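Long-range contacts in beta-1,4-mannanase (Aplysia kurodai, PDB 3VUP), which probably hydrolyses the beta-1,4-mannosidic linkages of mannan as a TIM-barrel enzyme of the sea hare's digestive fluid: residues V16-G21 with G318-H323; G56-L61 with L105-L110; V220-W225 with G254-Y259. One frame throughout, in Å; residues are numbered along the deposited sequence. Where two conformers were deposited one is given.

Interaction 1 (V16-G21 with G318-H323); sequences VFLSGG and GAWSWH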
ATOM      1  N   VAL A  16      -4.782  17.480   4.618  1.00  6.59           N
ATOM      2  CA  VAL A  16      -3.728  16.812   5.370  1.00  7.24           C
ATOM      3  C   VAL A  16      -2.704  16.211   4.411  1.00  6.50           C
ATOM      4  O   VAL A  16      -3.072  15.667   3.367  1.00  8.41           O
ATOM      5  CB  VAL A  16      -4.315  15.711   6.317  1.00  8.56           C
ATOM      6  CG1 VAL A  16      -5.097  14.669   5.536  1.00  8.97           C
ATOM      7  CG2 VAL A  16      -3.243  15.041   7.152  1.00 10.31           C
ATOM      8  N   PHE A  17      -1.427  16.316   4.774  1.00  5.94           N
ATOM      9  CA  PHE A  17      -0.347  15.626   4.083  1.00  6.13           C
ATOM     10  C   PHE A  17       0.014  14.408   4.918  1.00  6.02           C
ATOM     11  O   PHE A  17       0.188  14.528   6.134  1.00  5.64           O
ATOM     12  CB  PHE A  17       0.859  16.558   3.936  1.00  6.11           C
ATOM     13  CG  PHE A  17       2.028  15.943   3.213  1.00  6.03           C
ATOM     14  CD1 PHE A  17       2.159  16.052   1.829  1.00  6.40           C
ATOM     15  CD2 PHE A  17       3.004  15.256   3.920  1.00  6.03           C
ATOM     16  CE1 PHE A  17       3.242  15.487   1.164  1.00  6.01           C
ATOM     17  CE2 PHE A  17       4.083  14.697   3.272  1.00  5.94           C
ATOM     18  CZ  PHE A  17       4.209  14.816   1.886  1.00  5.91           C
ATOM     19  N   LEU A  18       0.111  13.242   4.282  1.00  5.04           N
ATOM     20  CA  LEU A  18       0.389  12.012   5.013  1.00  5.46           C
ATOM     21  C   LEU A  18       1.892  11.802   5.131  1.00  5.89           C
ATOM     22  O   LEU A  18       2.566  11.515   4.142  1.00  8.40           O
ATOM     23  CB  LEU A  18      -0.265  10.820   4.316  1.00  5.63           C
ATOM     24  CG  LEU A  18      -1.776  10.945   4.095  1.00  6.75           C
ATOM     25  CD1 LEU A  18      -2.299   9.772   3.294  1.00  7.58           C
ATOM     26  CD2 LEU A  18      -2.505  11.030   5.418  1.00  8.42           C
ATOM     27  N   SER A  19       2.419  11.946   6.341  1.00  5.31           N
ATOM     28  CA  SER A  19       3.852  11.878   6.575  1.00  5.39           C
ATOM     29  C   SER A  19       4.175  10.772   7.566  1.00  4.75           C
ATOM     30  O   SER A  19       3.626  10.746   8.671  1.00  5.54           O
ATOM     31  CB  SER A  19       4.330  13.203   7.169  1.00  6.54           C
ATOM     32  OG  SER A  19       5.698  13.112   7.507  1.00  6.34           O
ATOM     33  N   GLY A  20       5.068   9.861   7.206  1.00  5.09           N
ATOM     34  CA  GLY A  20       5.425   8.825   8.146  1.00  5.32           C
ATOM     35  C   GLY A  20       6.308   7.799   7.492  1.00  4.75           C
ATOM     36  O   GLY A  20       7.254   8.131   6.767  1.00  4.92           O
ATOM     37  N   GLY A  21       6.004   6.534   7.735  1.00  5.09           N
ATOM     38  CA  GLY A  21       6.842   5.488   7.207  1.00  5.22           C
ATOM     39  C   GLY A  21       6.189   4.129   7.189  1.00  5.35           C
ATOM     40  O   GLY A  21       5.051   3.942   7.635  1.00  5.74           O
ATOM     41  N   GLY A 318       1.640  12.569   0.061  1.00  5.44           N
ATOM     42  CA  GLY A 318       2.196  11.951   1.243  1.00  5.22           C
ATOM     43  C   GLY A 318       3.575  11.390   0.978  1.00  4.89           C
ATOM     44  O   GLY A 318       3.978  11.244  -0.180  1.00  4.85           O
ATOM     45  N   ALA A 319       4.285  11.079   2.058  1.00  4.92           N
ATOM     46  CA  ALA A 319       5.644  10.558   2.010  1.00  5.00           C
ATOM     47  C   ALA A 319       5.791   9.545   3.130  1.00  4.77           C
ATOM     48  O   ALA A 319       5.671   9.897   4.310  1.00  5.29           O
ATOM     49  CB  ALA A 319       6.653  11.685   2.215  1.00  5.68           C
ATOM     50  N   TRP A 320       6.050   8.292   2.753  1.00  4.72           N
ATOM     51  CA  TRP A 320       6.298   7.222   3.718  1.00  5.19           C
ATOM     52  C   TRP A 320       7.660   6.606   3.421  1.00  4.76           C
ATOM     53  O   TRP A 320       7.843   5.955   2.380  1.00  5.24           O
ATOM     54  CB  TRP A 320       5.232   6.118   3.648  1.00  5.35           C
ATOM     55  CG  TRP A 320       3.815   6.573   3.808  1.00  5.53           C
ATOM     56  CD1 TRP A 320       3.363   7.627   4.532  1.00  7.12           C
ATOM     57  CD2 TRP A 320       2.657   5.969   3.221  1.00  5.28           C
ATOM     58  NE1 TRP A 320       1.994   7.723   4.431  1.00  7.80           N
ATOM     59  CE2 TRP A 320       1.536   6.711   3.634  1.00  6.48           C
ATOM     60  CE3 TRP A 320       2.464   4.869   2.393  1.00  4.80           C
ATOM     61  CZ2 TRP A 320       0.240   6.386   3.238  1.00  6.97           C
ATOM     62  CZ3 TRP A 320       1.180   4.553   1.996  1.00  5.64           C
ATOM     63  CH2 TRP A 320       0.083   5.302   2.420  1.00  6.42           C
ATOM     64  N   SER A 321       8.618   6.802   4.324  1.00  4.77           N
ATOM     65  CA  SER A 321       9.940   6.212   4.141  1.00  5.16           C
ATOM     66  C   SER A 321       9.921   4.704   4.445  1.00  5.03           C
ATOM     67  O   SER A 321       8.982   4.186   5.070  1.00  5.17           O
ATOM     68  CB  SER A 321      10.973   6.941   4.999  1.00  5.08           C
ATOM     69  OG  SER A 321      10.578   6.967   6.357  1.00  5.98           O
ATOM     70  N   TRP A 322      10.959   4.004   3.993  1.00  4.75           N
ATOM     71  CA  TRP A 322      11.015   2.546   4.076  1.00  5.06           C
ATOM     72  C   TRP A 322      11.800   1.997   5.275  1.00  4.68           C
ATOM     73  O   TRP A 322      12.995   2.248   5.414  1.00  5.15           O
ATOM     74  CB  TRP A 322      11.605   1.972   2.774  1.00  5.25           C
ATOM     75  CG  TRP A 322      11.766   0.490   2.861  1.00  4.98           C
ATOM     76  CD1 TRP A 322      12.941  -0.203   2.920  1.00  5.60           C
ATOM     77  CD2 TRP A 322      10.717  -0.484   2.980  1.00  5.33           C
ATOM     78  NE1 TRP A 322      12.688  -1.550   3.055  1.00  5.59           N
ATOM     79  CE2 TRP A 322      11.334  -1.750   3.090  1.00  5.91           C
ATOM     80  CE3 TRP A 322       9.318  -0.409   2.986  1.00  5.66           C
ATOM     81  CZ2 TRP A 322      10.602  -2.935   3.209  1.00  6.46           C
ATOM     82  CZ3 TRP A 322       8.588  -1.592   3.108  1.00  5.91           C
ATOM     83  CH2 TRP A 322       9.235  -2.837   3.219  1.00  6.58           C
ATOM     84  N   HIS A 323      11.098   1.229   6.109  1.00  4.93           N
ATOM     85  CA  HIS A 323      11.657   0.395   7.181  1.00  5.00           C
ATOM     86  C   HIS A 323      12.024   1.190   8.429  1.00  4.85           C
ATOM     87  O   HIS A 323      13.194   1.347   8.783  1.00  5.72           O
ATOM     88  CB  HIS A 323      12.813  -0.489   6.711  1.00  5.18           C
ATOM     89  CG  HIS A 323      12.846  -1.810   7.402  1.00  5.41           C
ATOM     90  ND1 HIS A 323      12.882  -1.934   8.778  1.00  5.98           N
ATOM     91  CD2 HIS A 323      12.784  -3.067   6.906  1.00  6.08           C
ATOM     92  CE1 HIS A 323      12.859  -3.218   9.088  1.00  5.66           C
ATOM     93  NE2 HIS A 323      12.808  -3.925   7.973  1.00  6.20           N
TER
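Leu18 to Gly21 run alongside Gly318 to Ser321 as parallel strands, and this pairing of first strand with last closes the eight-stranded TIM barrel. Three backbone hydrogen bonds carry the seam: Ala319 N to Leu18 O at 2.7 Å, Gly20 N to Ala319 O at 3.0 Å and Ser321 N to Gly20 O at 3.1 Å. A CA-H...O contact accompanies the last, Trp320 CA lying 3.3 Å from Gly20 O. An aromatic contact lies at the start of the seam. Phe17 CG is anti to the backbone N (chi1 -179°), which carries the ring across to the last strand; there Gly318 CA makes a CH-pi contact over one face, 3.8 Å from the centroid of the Phe17 ring. Phe17 and Ala319 also pack on helix 304-313, outside the barrel, while the hydroxyl of Ser321 is hydrogen-bonded to Gln331. On the inner side Leu18 and Trp320 project together: Leu18 CD1 is 4.2 Å from Trp320 CZ2. The five-membered ring of Trp320 meets Gly20 N at its edge, with Trp320 CD1 3.9 Å from Gly20 N.

Interaction 2 (G56-L61 with L105-L110); sequences GNSMRL and LVFPCL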
ATOM      1  N   GLY A  56       5.199  12.250  12.837  1.00  6.61           N
ATOM      2  CA  GLY A  56       4.523  11.511  11.791  1.00  6.71           C
ATOM      3  C   GLY A  56       3.046  11.372  12.090  1.00  6.46           C
ATOM      4  O   GLY A  56       2.630  11.439  13.250  1.00  7.70           O
ATOM      5  N   ASN A  57       2.260  11.151  11.040  1.00  5.86           N
ATOM      6  CA  ASN A  57       0.832  10.895  11.184  1.00  6.24           C
ATOM      7  C   ASN A  57       0.369   9.619  10.483  1.00  6.05           C
ATOM      8  O   ASN A  57      -0.825   9.341  10.488  1.00  6.56           O
ATOM      9  CB  ASN A  57      -0.015  12.089  10.711  1.00  6.84           C
ATOM     10  CG  ASN A  57       0.113  12.358   9.224  1.00  6.06           C
ATOM     11  OD1 ASN A  57       0.550  11.503   8.445  1.00  5.63           O
ATOM     12  ND2 ASN A  57      -0.276  13.554   8.819  1.00  6.44           N
ATOM     13  N   SER A  58       1.285   8.847   9.890  1.00  5.72           N
ATOM     14  CA  SER A  58       0.934   7.731   8.989  0.56  5.87           C
ATOM     15  C   SER A  58       1.877   6.553   9.158  1.00  5.50           C
ATOM     16  O   SER A  58       3.091   6.770   9.131  1.00  5.67           O
ATOM     17  CB  SER A  58       1.096   8.171   7.531  0.56  5.61           C
ATOM     18  OG  SER A  58       0.064   9.030   7.106  0.56  6.28           O
ATOM     19  N   MET A  59       1.347   5.335   9.244  1.00  5.03           N
ATOM     20  CA  MET A  59       2.146   4.112   9.278  0.55  5.21           C
ATOM     21  C   MET A  59       1.593   3.103   8.266  1.00  5.31           C
ATOM     22  O   MET A  59       0.416   2.747   8.363  1.00  5.91           O
ATOM     23  CB  MET A  59       2.076   3.497  10.681  0.55  5.28           C
ATOM     24  CG  MET A  59       2.921   2.249  10.890  0.55  5.90           C
ATOM     25  SD  MET A  59       4.671   2.567  11.163  0.55  6.21           S
ATOM     26  CE  MET A  59       4.703   2.907  12.923  0.55  6.94           C
ATOM     27  N   ARG A  60       2.431   2.629   7.346  1.00  4.56           N
ATOM     28  CA  ARG A  60       2.090   1.504   6.483  1.00  4.62           C
ATOM     29  C   ARG A  60       2.735   0.265   7.099  1.00  4.91           C
ATOM     30  O   ARG A  60       3.890   0.307   7.520  1.00  5.14           O
ATOM     31  CB  ARG A  60       2.623   1.744   5.071  1.00  4.70           C
ATOM     32  CG  ARG A  60       2.374   0.592   4.088  1.00  5.23           C
ATOM     33  CD  ARG A  60       2.658   1.064   2.687  1.00  4.67           C
ATOM     34  NE  ARG A  60       2.470   0.104   1.601  1.00  4.70           N
ATOM     35  CZ  ARG A  60       3.448  -0.471   0.904  1.00  4.52           C
ATOM     36  NH1 ARG A  60       4.724  -0.327   1.253  1.00  4.50           N
ATOM     37  NH2 ARG A  60       3.138  -1.216  -0.149  1.00  5.00           N
ATOM     38  N   LEU A  61       1.989  -0.833   7.179  1.00  5.01           N
ATOM     39  CA  LEU A  61       2.538  -2.084   7.703  1.00  5.44           C
ATOM     40  C   LEU A  61       1.834  -3.247   7.024  1.00  4.69           C
ATOM     41  O   LEU A  61       0.704  -3.116   6.544  1.00  5.33           O
ATOM     42  CB  LEU A  61       2.440  -2.174   9.230  1.00  6.05           C
ATOM     43  CG  LEU A  61       1.103  -2.548   9.876  1.00  6.78           C
ATOM     44  CD1 LEU A  61       1.298  -2.735  11.370  1.00  7.40           C
ATOM     45  CD2 LEU A  61       0.038  -1.498   9.623  1.00  7.58           C
ATOM     46  N   LEU A 105      -2.576   7.416  11.586  1.00  5.99           N
ATOM     47  CA  LEU A 105      -3.395   6.750  10.583  1.00  5.73           C
ATOM     48  C   LEU A 105      -2.667   5.523  10.044  1.00  5.70           C
ATOM     49  O   LEU A 105      -1.494   5.596   9.679  1.00  6.24           O
ATOM     50  CB  LEU A 105      -3.685   7.702   9.432  1.00  6.09           C
ATOM     51  CG  LEU A 105      -4.569   8.903   9.765  1.00  7.23           C
ATOM     52  CD1 LEU A 105      -4.423   9.968   8.693  1.00  8.78           C
ATOM     53  CD2 LEU A 105      -6.020   8.478   9.902  1.00  8.58           C
ATOM     54  N   VAL A 106      -3.379   4.405  10.001  1.00  5.68           N
ATOM     55  CA  VAL A 106      -2.803   3.124   9.623  1.00  6.21           C
ATOM     56  C   VAL A 106      -3.194   2.737   8.206  1.00  5.51           C
ATOM     57  O   VAL A 106      -4.359   2.881   7.815  1.00  6.31           O
ATOM     58  CB  VAL A 106      -3.269   2.035  10.597  1.00  6.86           C
ATOM     59  CG1 VAL A 106      -2.654   0.699  10.258  1.00  7.53           C
ATOM     60  CG2 VAL A 106      -2.907   2.418  11.984  1.00  8.29           C
ATOM     61  N   PHE A 107      -2.211   2.245   7.456  1.00  4.97           N
ATOM     62  CA  PHE A 107      -2.420   1.757   6.100  1.00  5.18           C
ATOM     63  C   PHE A 107      -1.958   0.306   6.023  1.00  5.09           C
ATOM     64  O   PHE A 107      -0.809   0.032   5.705  1.00  5.10           O
ATOM     65  CB  PHE A 107      -1.677   2.662   5.105  1.00  5.70           C
ATOM     66  CG  PHE A 107      -2.177   4.080   5.116  1.00  5.99           C
ATOM     67  CD1 PHE A 107      -3.142   4.494   4.220  1.00  6.52           C
ATOM     68  CD2 PHE A 107      -1.718   4.981   6.061  1.00  6.70           C
ATOM     69  CE1 PHE A 107      -3.627   5.794   4.254  1.00  7.35           C
ATOM     70  CE2 PHE A 107      -2.202   6.285   6.097  1.00  7.53           C
ATOM     71  CZ  PHE A 107      -3.155   6.691   5.193  1.00  7.37           C
ATOM     72  N   PRO A 108      -2.852  -0.634   6.354  1.00  5.11           N
ATOM     73  CA  PRO A 108      -2.475  -2.045   6.267  1.00  4.71           C
ATOM     74  C   PRO A 108      -2.305  -2.444   4.810  1.00  4.59           C
ATOM     75  O   PRO A 108      -3.144  -2.105   3.970  1.00  6.03           O
ATOM     76  CB  PRO A 108      -3.687  -2.768   6.871  1.00  5.58           C
ATOM     77  CG  PRO A 108      -4.428  -1.711   7.655  1.00  6.09           C
ATOM     78  CD  PRO A 108      -4.219  -0.453   6.867  1.00  5.74           C
ATOM     79  N   CYS A 109      -1.228  -3.171   4.525  1.00  4.87           N
ATOM     80  CA  CYS A 109      -0.966  -3.679   3.186  1.00  4.77           C
ATOM     81  C   CYS A 109      -1.206  -5.184   3.193  1.00  4.59           C
ATOM     82  O   CYS A 109      -0.510  -5.924   3.889  1.00  4.90           O
ATOM     83  CB  CYS A 109       0.466  -3.349   2.763  1.00  5.24           C
ATOM     84  SG  CYS A 109       0.918  -4.019   1.152  1.00  5.66           S
ATOM     85  N   LEU A 110      -2.194  -5.631   2.426  1.00  4.98           N
ATOM     86  CA  LEU A 110      -2.664  -7.008   2.535  1.00  4.64           C
ATOM     87  C   LEU A 110      -1.669  -8.027   1.987  1.00  4.52           C
ATOM     88  O   LEU A 110      -1.313  -8.966   2.698  1.00  5.04           O
ATOM     89  CB  LEU A 110      -4.020  -7.166   1.854  1.00  5.52           C
ATOM     90  CG  LEU A 110      -5.147  -6.329   2.451  1.00  6.42           C
ATOM     91  CD1 LEU A 110      -6.411  -6.553   1.637  1.00  7.23           C
ATOM     92  CD2 LEU A 110      -5.356  -6.662   3.924  1.00  7.69           C
TER
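Arg60 and Leu61 reach their partners in strand 105-110 through different first torsions. Arg60 has CG anti to the backbone N (chi1 177°) and a chain extended from CG to NE, which carries the guanidinium along the barrel interior, where Arg60 NH2 lies 3.8 Å from Cys109 SG. Leu61 instead sets CG between the backbone N and the carbonyl carbon (chi1 79°), which bends the side chain back over the neighbouring strand on the outer side; its CD2 meets Val106 CG1 at 3.5 Å, and both residues pack against Leu95 of helix 88-101.

Between these two layers the strands pair in parallel through five backbone hydrogen bonds, and with helix 88-101 between them in the chain they form a beta-alpha-beta unit of the TIM barrel. Four of the bonds are short, among them Phe107 N to Met59 O and Cys109 N to Leu61 O, each 2.8 Å. The bond from Leu61 N to Phe107 O is longer, at 3.3 Å. Inside the barrel the Phe107 ring has Met59 O at its edge, in plane, and its CE2 comes 4.1 Å from Ser58 CB.

The thiol is only a neighbour of the arginine: the guanidinium is held by salt bridges to Asp158 and Glu293 and by hydrogen bonds to Asn22 and Asn161. A buried guanidinium gripped from several strands in this way probably has little freedom to turn, and a Tris molecule, probably from the crystallisation liquor, lies about 5 Å from the Arg60 side chain, consistent with a pocket here.

Interaction 3 (V220-W225 with G254-Y259); sequences VTMGVW and GVFDFY. With SO4 (sulfate ion), chain D.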
ATOM      1  N   VAL A 220      -8.995   2.954  -0.569  1.00  4.93           N
ATOM      2  CA  VAL A 220      -8.228   1.824  -1.071  1.00  4.67           C
ATOM      3  C   VAL A 220      -7.125   2.312  -2.012  1.00  4.33           C
ATOM      4  O   VAL A 220      -7.341   3.208  -2.853  1.00  5.04           O
ATOM      5  CB  VAL A 220      -9.142   0.798  -1.799  1.00  4.80           C
ATOM      6  CG1 VAL A 220      -8.336  -0.422  -2.240  1.00  5.68           C
ATOM      7  CG2 VAL A 220     -10.274   0.369  -0.885  1.00  5.73           C
ATOM      8  N   THR A 221      -5.946   1.713  -1.861  1.00  4.50           N
ATOM      9  CA  THR A 221      -4.802   2.011  -2.712  1.00  4.94           C
ATOM     10  C   THR A 221      -4.049   0.702  -3.007  1.00  4.10           C
ATOM     11  O   THR A 221      -4.490  -0.385  -2.621  1.00  4.64           O
ATOM     12  CB  THR A 221      -3.868   3.053  -2.038  1.00  5.17           C
ATOM     13  OG1 THR A 221      -2.881   3.517  -2.968  1.00  5.12           O
ATOM     14  CG2 THR A 221      -3.175   2.464  -0.828  1.00  5.64           C
ATOM     15  N   MET A 222      -2.910   0.833  -3.680  1.00  5.00           N
ATOM     16  CA  MET A 222      -2.018  -0.271  -4.002  1.00  4.61           C
ATOM     17  C   MET A 222      -0.668   0.380  -4.287  1.00  4.27           C
ATOM     18  O   MET A 222      -0.604   1.429  -4.930  1.00  4.75           O
ATOM     19  CB  MET A 222      -2.574  -1.065  -5.193  1.00  5.17           C
ATOM     20  CG  MET A 222      -1.652  -2.128  -5.772  1.00  5.39           C
ATOM     21  SD  MET A 222      -0.426  -1.424  -6.909  1.00  5.87           S
ATOM     22  CE  MET A 222      -1.520  -0.583  -8.051  1.00  7.55           C
ATOM     23  N   GLY A 223       0.412  -0.219  -3.792  1.00  4.29           N
ATOM     24  CA  GLY A 223       1.731   0.376  -3.915  1.00  4.37           C
ATOM     25  C   GLY A 223       2.543  -0.157  -5.086  1.00  4.45           C
ATOM     26  O   GLY A 223       3.015  -1.298  -5.053  1.00  5.47           O
ATOM     27  N   VAL A 224       2.699   0.651  -6.128  1.00  4.19           N
ATOM     28  CA  VAL A 224       3.475   0.214  -7.285  1.00  4.55           C
ATOM     29  C   VAL A 224       4.967   0.329  -7.012  1.00  4.28           C
ATOM     30  O   VAL A 224       5.421   1.207  -6.276  1.00  4.47           O
ATOM     31  CB  VAL A 224       3.115   0.985  -8.582  1.00  4.85           C
ATOM     32  CG1 VAL A 224       1.638   0.804  -8.916  1.00  5.59           C
ATOM     33  CG2 VAL A 224       3.479   2.466  -8.499  1.00  4.90           C
ATOM     34  N   TRP A 225       5.750  -0.541  -7.633  1.00  4.15           N
ATOM     35  CA  TRP A 225       7.190  -0.540  -7.400  1.00  4.55           C
ATOM     36  C   TRP A 225       7.885   0.684  -7.974  1.00  4.59           C
ATOM     37  O   TRP A 225       8.959   1.073  -7.519  1.00  4.61           O
ATOM     38  CB  TRP A 225       7.809  -1.844  -7.911  1.00  4.77           C
ATOM     39  CG  TRP A 225       8.726  -1.759  -9.110  1.00  5.13           C
ATOM     40  CD1 TRP A 225      10.083  -1.925  -9.095  1.00  6.07           C
ATOM     41  CD2 TRP A 225       8.368  -1.554 -10.494  1.00  5.44           C
ATOM     42  NE1 TRP A 225      10.593  -1.825 -10.366  1.00  6.33           N
ATOM     43  CE2 TRP A 225       9.564  -1.597 -11.240  1.00  5.91           C
ATOM     44  CE3 TRP A 225       7.165  -1.311 -11.173  1.00  5.60           C
ATOM     45  CZ2 TRP A 225       9.594  -1.411 -12.624  1.00  6.14           C
ATOM     46  CZ3 TRP A 225       7.201  -1.125 -12.554  1.00  6.10           C
ATOM     47  CH2 TRP A 225       8.406  -1.182 -13.259  1.00  6.06           C
ATOM     48  N   GLY A 254     -14.735  -1.148  -7.421  1.00  5.84           N
ATOM     49  CA  GLY A 254     -13.412  -1.720  -7.260  1.00  5.69           C
ATOM     50  C   GLY A 254     -12.325  -0.904  -7.928  1.00  5.56           C
ATOM     51  O   GLY A 254     -11.646  -1.381  -8.840  1.00  6.66           O
ATOM     52  N   VAL A 255     -12.162   0.327  -7.451  1.00  5.51           N
ATOM     53  CA  VAL A 255     -11.192   1.266  -7.994  1.00  5.32           C
ATOM     54  C   VAL A 255     -10.378   1.845  -6.847  1.00  5.17           C
ATOM     55  O   VAL A 255     -10.766   1.744  -5.685  1.00  5.91           O
ATOM     56  CB  VAL A 255     -11.872   2.400  -8.802  1.00  6.19           C
ATOM     57  CG1 VAL A 255     -12.770   1.812  -9.881  1.00  7.66           C
ATOM     58  CG2 VAL A 255     -12.659   3.319  -7.876  1.00  7.61           C
ATOM     59  N   PHE A 256      -9.225   2.419  -7.163  1.00  5.03           N
ATOM     60  CA  PHE A 256      -8.406   3.054  -6.147  1.00  4.89           C
ATOM     61  C   PHE A 256      -8.853   4.479  -5.878  1.00  5.16           C
ATOM     62  O   PHE A 256      -9.224   5.217  -6.788  1.00  6.10           O
ATOM     63  CB  PHE A 256      -6.938   3.017  -6.564  1.00  4.89           C
ATOM     64  CG  PHE A 256      -6.404   1.629  -6.685  1.00  4.78           C
ATOM     65  CD1 PHE A 256      -6.544   0.742  -5.625  1.00  6.01           C
ATOM     66  CD2 PHE A 256      -5.816   1.175  -7.858  1.00  6.23           C
ATOM     67  CE1 PHE A 256      -6.091  -0.555  -5.719  1.00  6.13           C
ATOM     68  CE2 PHE A 256      -5.363  -0.133  -7.955  1.00  6.85           C
ATOM     69  CZ  PHE A 256      -5.504  -0.998  -6.891  1.00  6.04           C
ATOM     70  N   ASP A 257      -8.820   4.859  -4.608  1.00  4.94           N
ATOM     71  CA  ASP A 257      -9.073   6.238  -4.210  1.00  5.09           C
ATOM     72  C   ASP A 257      -7.846   7.128  -4.341  1.00  5.02           C
ATOM     73  O   ASP A 257      -7.963   8.330  -4.573  1.00  5.40           O
ATOM     74  CB  ASP A 257      -9.585   6.273  -2.775  1.00  5.83           C
ATOM     75  CG  ASP A 257     -10.889   5.549  -2.638  1.00  5.93           C
ATOM     76  OD1 ASP A 257     -11.918   6.191  -2.947  1.00  7.92           O
ATOM     77  OD2 ASP A 257     -10.885   4.351  -2.270  1.00  6.16           O
ATOM     78  N   PHE A 258      -6.671   6.538  -4.171  1.00  5.13           N
ATOM     79  CA  PHE A 258      -5.433   7.272  -4.342  1.00  5.00           C
ATOM     80  C   PHE A 258      -4.375   6.321  -4.826  1.00  4.48           C
ATOM     81  O   PHE A 258      -4.466   5.106  -4.628  1.00  4.91           O
ATOM     82  CB  PHE A 258      -5.002   8.020  -3.072  1.00  5.20           C
ATOM     83  CG  PHE A 258      -4.634   7.150  -1.890  1.00  5.03           C
ATOM     84  CD1 PHE A 258      -3.303   6.828  -1.626  1.00  5.39           C
ATOM     85  CD2 PHE A 258      -5.604   6.742  -0.991  1.00  5.61           C
ATOM     86  CE1 PHE A 258      -2.954   6.095  -0.497  1.00  5.72           C
ATOM     87  CE2 PHE A 258      -5.263   6.013   0.143  1.00  6.10           C
ATOM     88  CZ  PHE A 258      -3.935   5.695   0.396  1.00  6.10           C
ATOM     89  N   TYR A 259      -3.395   6.874  -5.526  1.00  4.50           N
ATOM     90  CA  TYR A 259      -2.279   6.106  -6.023  1.00  4.57           C
ATOM     91  C   TYR A 259      -1.091   6.212  -5.067  1.00  4.46           C
ATOM     92  O   TYR A 259      -0.991   7.151  -4.273  1.00  4.75           O
ATOM     93  CB  TYR A 259      -1.897   6.608  -7.402  1.00  4.60           C
ATOM     94  CG  TYR A 259      -2.906   6.362  -8.503  1.00  4.94           C
ATOM     95  CD1 TYR A 259      -3.352   5.080  -8.804  1.00  5.21           C
ATOM     96  CD2 TYR A 259      -3.358   7.410  -9.301  1.00  5.99           C
ATOM     97  CE1 TYR A 259      -4.234   4.858  -9.858  1.00  5.32           C
ATOM     98  CE2 TYR A 259      -4.232   7.192 -10.364  1.00  6.62           C
ATOM     99  CZ  TYR A 259      -4.661   5.917 -10.642  1.00  5.62           C
ATOM    100  OH  TYR A 259      -5.508   5.669 -11.703  1.00  6.59           O
TER
HETATM  101  S   SO4 D 402      -6.776   8.914 -13.228  1.00 11.25           S
HETATM  102  O1  SO4 D 402      -8.181   9.235 -13.426  1.00 14.83           O
HETATM  103  O2  SO4 D 402      -6.392   9.271 -11.871  1.00 12.43           O
HETATM  104  O3  SO4 D 402      -6.558   7.492 -13.417  1.00 11.99           O
HETATM  105  O4  SO4 D 402      -5.977   9.702 -14.164  1.00 11.63           O
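Thr221 presses its side chain against Phe258 while its hydroxyl reaches past the ring to that residue's own carbonyl. Thr221 CB makes a CH-pi contact over one face, 3.6 Å from the centroid of the Phe258 ring, and Thr221 CG2 lies 3.5 Å from Phe258 CZ. With OG1 anti to the backbone N (chi1 -170°), the hydroxyl donates a 2.8 Å hydrogen bond from Thr221 OG1 to Phe258 O, arriving from above the carbonyl plane.

A second aromatic of this beta-alpha-beta unit, Phe256, lies against the outward-facing residues of strand 220-224. Met222 CB is 3.4 Å from Phe256 CZ, and the bent methionine brings its CE near the same ring; the Val220 side chain crosses that of Phe256 at about a right angle, CG1 toward CD1. Met222 N, over a face of the phenylalanine, has no hydrogen-bond partner in the model.

Beyond this dense packing the contact turns polar and, at partly exposed Asp257, more open. Val220 and Asp257 clasp each other twice, Val220 N giving to Asp257 OD2 at 2.9 Å and Asp257 N to Val220 O at 2.8 Å. Asp257 also forms a salt bridge with Lys212. The side chain of Tyr259 sets off away from strand 220-224, and Tyr259 OH donates to sulfate O3 at 2.7 Å; the ion probably comes from the crystallisation liquor.

An alanine in place of Phe258 would probably leave Thr221 CB and CG2 without their aromatic face and open a gap beside Phe9, whose ring meets Phe258 edge-to-face. The chemistry thus divides: aromatic carbon packs against both sides of the strand, whereas the pair of hydrogen bonds with Asp257, its charge probably balanced by Lys212, probably helps to hold the loop that leads into strand 259-262.

All three interactions reach one closed parallel sheet, sampled at different points around the barrel. Interactions 1 and 2 have centres 9 Å apart and meet at neighbouring strands, 18-22 and 58-65, where Asn57 of the second bonds to backbone atoms of the first. Interaction 3, a contact of strand 220-224 with the loop before strand 259-262, is farther round the barrel, its centre about 15 Å from interaction 1 and 14 Å from interaction 2, yet Phe258 touches both Trp320 and Phe107 across the interior. Along the chain, interaction 2 is completed before interaction 3 begins. Contacts that follow one another in sequence thus lie between the two ends joined by interaction 1, and aromatic rings meet across the core.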